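Local coordinates for protein glycoside Hydrolase (Bacteroides uniformis, PDB 5T9X) that probably hydrolyses agarose-type galactans as a GH16-family glycoside hydrolase of an agarose-degrading pathway in a human gut symbiont, at residues T124-D129 / L314-K319; K142-T147 / R309-L314. One frame throughout, in Å; residues are numbered along the deposited sequence.

Contact 1 (T124-D129 / L314-K319); sequences TSRPDD and LSPTNK
R126 and N318 mark the nearest backbone approach of 124-129 to 314-319, their CA atoms 7.2 Å apart; both segments are irregular loops, and both hydrogen bonds between them run from the R126 guanidinium to P316 O. With CG anti to the backbone N (chi1 -178°), R126 runs out straight and then bends at chi3, bringing its guanidinium end-on to that carbonyl. NH1 donates to P316 O at 2.7 Å and NH2 to the same P316 O at 2.9 Å. The oxygen lies within about 10° of the guanidinium plane, and both nitrogens sit in the carbonyl plane. In the β-sandwich (jelly-roll) fold of GH16 enzymes, this pins the loop after strand 119-122 to the one leading into strand 329-341. R126 NE and NH2 also bond to G146 O and T147 OG1 of strand 140-154, fixing the rotation of the group. N318 crosses the arginine at about a right angle, its amide plane 86° from the guanidinium, with OD1 3.6 Å from R126 CD. A leucine here has no N-H groups, so P316 O would probably be left without its paired donors, and G146 O and T147 OG1 without this partner. S315 OG, 3.2 Å from R126 NH2, is hydrogen-bonded to D305.

Contact 2 (K142-T147 / R309-L314); sequences KMMPGT and RAISGL
M144 and A310 supply the tightest approach between 142-147 and 309-314, and it is apolar atoms meeting backbone rather than a polar bond. The methionine has CG anti to its carbonyl carbon and an extended chain beyond, which carries the thioether from strand 140-154 to the C-terminal part of the short helix 307-310. There M144 CE lies 3.2 Å from A310 O, and the same methyl is 3.5 Å from I311 CA.

Side-chain packing adds to this. M144 SD touches A310 CB at 4.1 Å, while CE stands 4.3 Å from I311 CB. At the exposed margin K142 CB meets I311 CG1, also at 4.1 Å; the isoleucine has CG1 anti to its own N (chi1 -151°), and its side chain also touches S137 on the adjoining strand 132-137.

The extended K142 chain passes alongside the turn and leaves NZ 3.8 Å from I311 O, longer than a hydrogen bond, so any attraction is probably modest.

Backbone bonds inside 309-314 fix the surface that the strand packs against. R309 O accepts from S312 N and, at 3.0 Å, from L314 N, the two donors coming from opposite faces of the carbonyl plane; G313 N donates to A310 O. A310-G313 forms a type I turn. G313 has positive phi (95°), at which a side chain would press on the preceding carbonyl. With G313 as C-prime residue, the L314 N to R309 O and G313 N to A310 O bonds define a Schellman motif, which ends the short helix against strand 140-154 of the mixed sheet.

Overall arrangement
Both contacts lie toward the periphery on the same side of the chain, their centres 10 Å apart. Contact 1 is a surface contact and contact 2 partly buried, consistent with their chemistry: a charged side chain bonding to a carbonyl joins two loops in the first, whereas methionine, alanine and isoleucine join a strand to a helix end in the second. They use consecutive pieces of chain 309-319, sharing L314, and contact 2 is nested within the loop closed by contact 1. Strand 140-154 links them directly: it supplies one side of contact 2 and receives the outside bonds of R126 from contact 1, and T124 CG2 packs on T147 CG2. Neither contact includes a residue of the sodium site.

Contact 1 (T124-D129 / L314-K319)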
loop_
_atom_site.group_PDB
_atom_site.type_symbol
_atom_site.label_atom_id
_atom_site.label_comp_id
_atom_site.label_asym_id
_atom_site.label_seq_id
_atom_site.Cartn_x
_atom_site.Cartn_y
_atom_site.Cartn_z
ATOM N N THR A 124 -1.710 -5.797 14.334
ATOM C CA THR A 124 -0.356 -5.727 14.835
ATOM C C THR A 124 -0.295 -6.123 16.314
ATOM O O THR A 124 -1.081 -5.653 17.104
ATOM C CB THR A 124 0.159 -4.310 14.664
ATOM O OG1 THR A 124 0.065 -3.983 13.284
ATOM C CG2 THR A 124 1.597 -4.182 15.096
ATOM N N SER A 125 0.648 -6.981 16.673
ATOM C CA SER A 125 0.846 -7.379 18.050
ATOM C C SER A 125 2.315 -7.577 18.285
ATOM O O SER A 125 3.102 -7.529 17.356
ATOM C CB SER A 125 0.081 -8.666 18.361
ATOM O OG SER A 125 0.704 -9.806 17.797
ATOM N N ARG A 126 2.667 -7.812 19.539
ATOM C CA ARG A 126 4.018 -8.172 19.924
ATOM C C ARG A 126 3.938 -9.054 21.167
ATOM O O ARG A 126 3.710 -8.551 22.263
ATOM C CB ARG A 126 4.866 -6.914 20.188
ATOM C CG ARG A 126 6.307 -7.231 20.543
ATOM C CD ARG A 126 7.142 -6.003 20.810
ATOM N NE ARG A 126 7.257 -5.129 19.646
ATOM C CZ ARG A 126 7.038 -3.810 19.633
ATOM N NH1 ARG A 126 6.716 -3.145 20.729
ATOM N NH2 ARG A 126 7.152 -3.126 18.493
ATOM N N PRO A 127 4.135 -10.368 21.012
ATOM C CA PRO A 127 4.179 -11.257 22.178
ATOM C C PRO A 127 5.275 -10.912 23.211
ATOM O O PRO A 127 6.196 -10.144 22.913
ATOM C CB PRO A 127 4.485 -12.623 21.564
ATOM C CG PRO A 127 4.168 -12.502 20.130
ATOM C CD PRO A 127 4.430 -11.088 19.767
ATOM N N ASP A 128 5.173 -11.481 24.410
ATOM C CA ASP A 128 6.218 -11.302 25.440
ATOM C C ASP A 128 7.507 -11.991 25.003
ATOM O O ASP A 128 8.598 -11.455 25.143
ATOM C CB ASP A 128 5.779 -11.903 26.787
ATOM C CG ASP A 128 4.585 -11.190 27.396
ATOM O OD1 ASP A 128 4.513 -9.944 27.290
ATOM O OD2 ASP A 128 3.725 -11.883 27.994
ATOM N N ASP A 129 7.337 -13.189 24.458
ATOM C CA ASP A 129 8.434 -14.032 24.000
ATOM C C ASP A 129 8.967 -13.715 22.576
ATOM O O ASP A 129 9.714 -14.514 22.023
ATOM C CB ASP A 129 7.989 -15.515 24.082
ATOM C CG ASP A 129 6.683 -15.790 23.311
ATOM O OD1 ASP A 129 5.660 -15.131 23.626
ATOM O OD2 ASP A 129 6.672 -16.656 22.408
ATOM N N LEU A 314 10.404 5.089 16.234
ATOM C CA LEU A 314 8.982 5.072 15.835
ATOM C C LEU A 314 8.381 3.667 15.698
ATOM O O LEU A 314 7.314 3.508 15.102
ATOM C CB LEU A 314 8.766 5.931 14.571
ATOM C CG LEU A 314 8.894 7.406 14.931
ATOM C CD1 LEU A 314 9.367 8.226 13.762
ATOM C CD2 LEU A 314 7.583 7.948 15.429
ATOM N N SER A 315 9.039 2.650 16.253
ATOM C CA SER A 315 8.423 1.334 16.380
ATOM C C SER A 315 7.298 1.502 17.417
ATOM O O SER A 315 7.424 2.330 18.315
ATOM C CB SER A 315 9.450 0.295 16.808
ATOM O OG SER A 315 8.883 -1.011 16.914
ATOM N N PRO A 316 6.160 0.795 17.257
ATOM C CA PRO A 316 5.098 0.946 18.262
ATOM C C PRO A 316 5.486 0.367 19.618
ATOM O O PRO A 316 6.057 -0.724 19.679
ATOM C CB PRO A 316 3.931 0.140 17.695
ATOM C CG PRO A 316 4.256 -0.081 16.284
ATOM C CD PRO A 316 5.731 -0.039 16.125
ATOM N N THR A 317 5.149 1.093 20.684
ATOM C CA THR A 317 5.430 0.661 22.069
ATOM C C THR A 317 4.467 -0.447 22.462
ATOM O O THR A 317 3.383 -0.582 21.893
ATOM C CB THR A 317 5.291 1.831 23.086
ATOM O OG1 THR A 317 3.918 2.258 23.170
ATOM C CG2 THR A 317 6.158 3.018 22.689
ATOM N N ASN A 318 4.845 -1.235 23.452
ATOM C CA ASN A 318 3.934 -2.249 23.982
ATOM C C ASN A 318 2.609 -1.614 24.494
ATOM O O ASN A 318 1.532 -2.211 24.351
ATOM C CB ASN A 318 4.637 -3.064 25.079
ATOM C CG ASN A 318 5.738 -3.950 24.525
ATOM O OD1 ASN A 318 5.469 -4.844 23.741
ATOM N ND2 ASN A 318 6.973 -3.707 24.931
ATOM N N LYS A 319 2.699 -0.398 25.059
ATOM C CA LYS A 319 1.518 0.318 25.574
ATOM C C LYS A 319 0.566 0.665 24.415
ATOM O O LYS A 319 -0.608 0.308 24.476
ATOM C CB LYS A 319 1.922 1.559 26.390
ATOM C CG LYS A 319 0.858 2.066 27.359
#

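Contact 2 (K142-T147 / R309-L314)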
loop_
_atom_site.group_PDB
_atom_site.type_symbol
_atom_site.label_atom_id
_atom_site.label_comp_id
_atom_site.label_asym_id
_atom_site.label_seq_id
_atom_site.Cartn_x
_atom_site.Cartn_y
_atom_site.Cartn_z
ATOM N N LYS A 142 20.987 -1.611 15.540
ATOM C CA LYS A 142 20.171 -1.645 16.750
ATOM C C LYS A 142 19.448 -3.000 16.897
ATOM O O LYS A 142 18.905 -3.520 15.934
ATOM C CB LYS A 142 19.165 -0.498 16.691
ATOM C CG LYS A 142 18.653 -0.022 18.034
ATOM C CD LYS A 142 18.199 1.434 17.971
ATOM C CE LYS A 142 17.925 2.005 19.357
ATOM N NZ LYS A 142 17.796 3.490 19.293
ATOM N N MET A 143 19.481 -3.585 18.086
ATOM C CA MET A 143 18.735 -4.796 18.362
ATOM C C MET A 143 17.386 -4.381 18.904
ATOM O O MET A 143 17.347 -3.644 19.861
ATOM C CB MET A 143 19.460 -5.646 19.412
ATOM C CG MET A 143 20.868 -6.075 19.027
ATOM S SD MET A 143 21.005 -6.943 17.447
ATOM C CE MET A 143 20.020 -8.403 17.779
ATOM N N MET A 144 16.294 -4.844 18.303
ATOM C CA MET A 144 14.944 -4.547 18.813
ATOM C C MET A 144 14.087 -5.780 18.904
ATOM O O MET A 144 14.371 -6.771 18.247
ATOM C CB MET A 144 14.212 -3.603 17.889
ATOM C CG MET A 144 15.090 -2.518 17.343
ATOM S SD MET A 144 14.050 -1.216 16.716
ATOM C CE MET A 144 15.333 -0.196 16.049
ATOM N N PRO A 145 13.010 -5.708 19.691
ATOM C CA PRO A 145 12.018 -6.770 19.610
ATOM C C PRO A 145 11.247 -6.684 18.298
ATOM O O PRO A 145 10.931 -5.587 17.823
ATOM C CB PRO A 145 11.088 -6.496 20.795
ATOM C CG PRO A 145 11.807 -5.510 21.661
ATOM C CD PRO A 145 12.667 -4.719 20.727
ATOM N N GLY A 146 10.967 -7.847 17.721
ATOM C CA GLY A 146 10.149 -7.959 16.529
ATOM C C GLY A 146 8.739 -7.435 16.715
ATOM O O GLY A 146 8.248 -7.336 17.835
ATOM N N THR A 147 8.105 -7.086 15.602
ATOM C CA THR A 147 6.739 -6.625 15.596
ATOM C C THR A 147 5.958 -7.498 14.626
ATOM O O THR A 147 6.267 -7.519 13.456
ATOM C CB THR A 147 6.701 -5.168 15.173
ATOM O OG1 THR A 147 7.637 -4.426 15.980
ATOM C CG2 THR A 147 5.320 -4.615 15.347
ATOM N N ARG A 309 12.392 4.120 10.201
ATOM C CA ARG A 309 11.579 4.703 11.259
ATOM C C ARG A 309 11.812 4.017 12.587
ATOM O O ARG A 309 11.854 4.672 13.629
ATOM C CB ARG A 309 10.111 4.634 10.900
ATOM C CG ARG A 309 9.734 5.720 9.920
ATOM C CD ARG A 309 8.397 5.439 9.291
ATOM N NE ARG A 309 7.345 5.362 10.296
ATOM C CZ ARG A 309 6.696 6.400 10.822
ATOM N NH1 ARG A 309 6.975 7.654 10.462
ATOM N NH2 ARG A 309 5.738 6.170 11.721
ATOM N N ALA A 310 11.934 2.698 12.562
ATOM C CA ALA A 310 12.094 1.944 13.806
ATOM C C ALA A 310 13.428 2.264 14.489
ATOM O O ALA A 310 13.526 2.371 15.708
ATOM C CB ALA A 310 11.967 0.452 13.557
ATOM N N ILE A 311 14.453 2.442 13.688
ATOM C CA ILE A 311 15.752 2.744 14.233
ATOM C C ILE A 311 15.823 4.114 14.923
ATOM O O ILE A 311 16.697 4.325 15.743
ATOM C CB ILE A 311 16.815 2.582 13.142
ATOM C CG1 ILE A 311 18.136 2.199 13.784
ATOM C CG2 ILE A 311 16.895 3.819 12.277
ATOM C CD1 ILE A 311 19.105 1.657 12.764
ATOM N N SER A 312 14.899 5.018 14.599
ATOM C CA SER A 312 14.822 6.332 15.208
ATOM C C SER A 312 13.723 6.451 16.289
ATOM O O SER A 312 13.383 7.564 16.698
ATOM C CB SER A 312 14.633 7.393 14.110
ATOM O OG SER A 312 15.644 7.252 13.109
ATOM N N GLY A 313 13.195 5.328 16.772
ATOM C CA GLY A 313 12.236 5.340 17.871
ATOM C C GLY A 313 10.748 5.320 17.503
ATOM O O GLY A 313 9.898 5.498 18.384
ATOM N N LEU A 314 10.404 5.089 16.234
ATOM C CA LEU A 314 8.982 5.072 15.835
ATOM C C LEU A 314 8.381 3.667 15.698
ATOM O O LEU A 314 7.314 3.508 15.102
ATOM C CB LEU A 314 8.766 5.931 14.571
ATOM C CG LEU A 314 8.894 7.406 14.931
ATOM C CD1 LEU A 314 9.367 8.226 13.762
ATOM C CD2 LEU A 314 7.583 7.948 15.429
#